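Local coordinates for GTPase-activating protein BEM3 (Saccharomyces cerevisiae S288C, PDB 6FSF) that activates GTP hydrolysis by the small GTPase CDC42, and less efficiently RHO1, and binds phosphatidylinositol 3-phosphate, at residues F53-S56 / I57-R61. Numbering follows the deposited sequence.
Sequences FSKS and IHKVR
Ser56 caps helix 57-70 of the PX domain at its N-cap position; one side-chain bond documents the cap, and the first backbone helix bond follows from the same residue. Its OG accepts from Lys59 N at 3.2 Å with an N-H...O angle of 161°, while its carbonyl O takes Val60 N at 3.1 Å, the first i to i+4 bond of the helix. With chi1 at 73°, OG sits between the backbone N and the carbonyl carbon, which swings it forward over the first turn. Lys59 CG lies 3.4 Å from Ser56 OG, so its aliphatic chain passes alongside the cap. Further out, Lys59 CD meets Lys55 CD at 4.0 Å, the two side chains crossing at about a right angle. Lys55 NZ and Lys59 NZ stay 5.9 Å apart; the former pairs with Asp128, which probably eases the like-charge proximity. On the buried side Val60 CG2 approaches Lys55 CB at 4.1 Å, and the Val60 side chain also packs on Ile37 of strand 35-43. Replacing Ser56 with an alanine would probably leave Lys59 N without its capping acceptor and the first turn less firmly fixed. The axes of strand segment 53-55 and helix segment 57-61 stand at 88°, a sharp corner where the serine hydroxyl supplies an acceptor to an amide of the first turn.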
loop_
_atom_site.group_PDB
_atom_site.type_symbol
_atom_site.label_atom_id
_atom_site.label_comp_id
_atom_site.label_asym_id
_atom_site.label_seq_id
_atom_site.Cartn_x
_atom_site.Cartn_y
_atom_site.Cartn_z
ATOM N N PHE A 53 4.477 -9.902 -2.868
ATOM C CA PHE A 53 4.162 -9.854 -4.286
ATOM C C PHE A 53 3.404 -8.567 -4.574
ATOM O O PHE A 53 2.935 -7.879 -3.666
ATOM C CB PHE A 53 3.369 -11.088 -4.739
ATOM C CG PHE A 53 2.032 -11.238 -4.070
ATOM C CD1 PHE A 53 0.882 -10.772 -4.680
ATOM C CD2 PHE A 53 1.923 -11.862 -2.837
ATOM C CE1 PHE A 53 -0.355 -10.913 -4.072
ATOM C CE2 PHE A 53 0.690 -12.006 -2.221
ATOM C CZ PHE A 53 -0.450 -11.532 -2.843
ATOM N N SER A 54 3.295 -8.245 -5.860
ATOM C CA SER A 54 2.713 -6.989 -6.303
ATOM C C SER A 54 1.676 -7.268 -7.377
ATOM O O SER A 54 1.923 -8.059 -8.291
ATOM C CB SER A 54 3.795 -6.047 -6.840
ATOM O OG SER A 54 3.231 -4.824 -7.275
ATOM N N LYS A 55 0.519 -6.624 -7.265
ATOM C CA LYS A 55 -0.555 -6.788 -8.232
ATOM C C LYS A 55 -1.183 -5.436 -8.518
ATOM O O LYS A 55 -1.399 -4.639 -7.600
ATOM C CB LYS A 55 -1.637 -7.752 -7.724
ATOM C CG LYS A 55 -1.140 -9.144 -7.380
ATOM C CD LYS A 55 -0.795 -9.938 -8.627
ATOM C CE LYS A 55 -0.362 -11.344 -8.265
ATOM N NZ LYS A 55 -0.103 -12.182 -9.467
ATOM N N SER A 56 -1.473 -5.181 -9.790
ATOM C CA SER A 56 -2.288 -4.030 -10.139
ATOM C C SER A 56 -3.724 -4.257 -9.677
ATOM O O SER A 56 -4.149 -5.386 -9.417
ATOM C CB SER A 56 -2.253 -3.777 -11.647
ATOM O OG SER A 56 -3.012 -4.750 -12.346
ATOM N N ILE A 57 -4.476 -3.158 -9.569
ATOM C CA ILE A 57 -5.876 -3.268 -9.167
ATOM C C ILE A 57 -6.659 -4.077 -10.191
ATOM O O ILE A 57 -7.613 -4.786 -9.841
ATOM C CB ILE A 57 -6.478 -1.863 -8.955
ATOM C CG1 ILE A 57 -7.962 -1.956 -8.585
ATOM C CG2 ILE A 57 -6.278 -0.998 -10.190
ATOM C CD1 ILE A 57 -8.227 -2.719 -7.305
ATOM N N HIS A 58 -6.257 -4.008 -11.461
ATOM C CA HIS A 58 -6.918 -4.788 -12.501
ATOM C C HIS A 58 -6.746 -6.286 -12.269
ATOM O O HIS A 58 -7.699 -7.059 -12.423
ATOM C CB HIS A 58 -6.370 -4.391 -13.871
ATOM C CG HIS A 58 -6.912 -5.213 -14.997
ATOM N ND1 HIS A 58 -8.221 -5.124 -15.420
ATOM C CD2 HIS A 58 -6.324 -6.144 -15.785
ATOM C CE1 HIS A 58 -8.414 -5.963 -16.422
ATOM N NE2 HIS A 58 -7.279 -6.594 -16.663
ATOM N N LYS A 59 -5.535 -6.716 -11.901
ATOM C CA LYS A 59 -5.310 -8.132 -11.618
ATOM C C LYS A 59 -6.115 -8.583 -10.406
ATOM O O LYS A 59 -6.596 -9.723 -10.359
ATOM C CB LYS A 59 -3.825 -8.403 -11.383
ATOM C CG LYS A 59 -2.919 -8.095 -12.561
ATOM C CD LYS A 59 -1.547 -8.739 -12.365
ATOM C CE LYS A 59 -0.452 -8.010 -13.135
ATOM N NZ LYS A 59 0.293 -7.052 -12.270
ATOM N N VAL A 60 -6.261 -7.705 -9.412
ATOM C CA VAL A 60 -7.041 -8.035 -8.222
ATOM C C VAL A 60 -8.496 -8.285 -8.596
ATOM O O VAL A 60 -9.107 -9.270 -8.163
ATOM C CB VAL A 60 -6.912 -6.915 -7.173
ATOM C CG1 VAL A 60 -7.925 -7.106 -6.054
ATOM C CG2 VAL A 60 -5.496 -6.870 -6.617
ATOM N N ARG A 61 -9.071 -7.396 -9.410
ATOM C CA ARG A 61 -10.454 -7.578 -9.835
ATOM C C ARG A 61 -10.609 -8.810 -10.714
ATOM O O ARG A 61 -11.656 -9.468 -10.682
ATOM C CB ARG A 61 -10.946 -6.335 -10.578
ATOM C CG ARG A 61 -10.789 -5.038 -9.807
ATOM C CD ARG A 61 -11.432 -3.877 -10.547
ATOM N NE ARG A 61 -11.197 -2.603 -9.872
ATOM C CZ ARG A 61 -11.878 -2.184 -8.812
ATOM N NH1 ARG A 61 -12.838 -2.939 -8.297
ATOM N NH2 ARG A 61 -11.596 -1.011 -8.261
#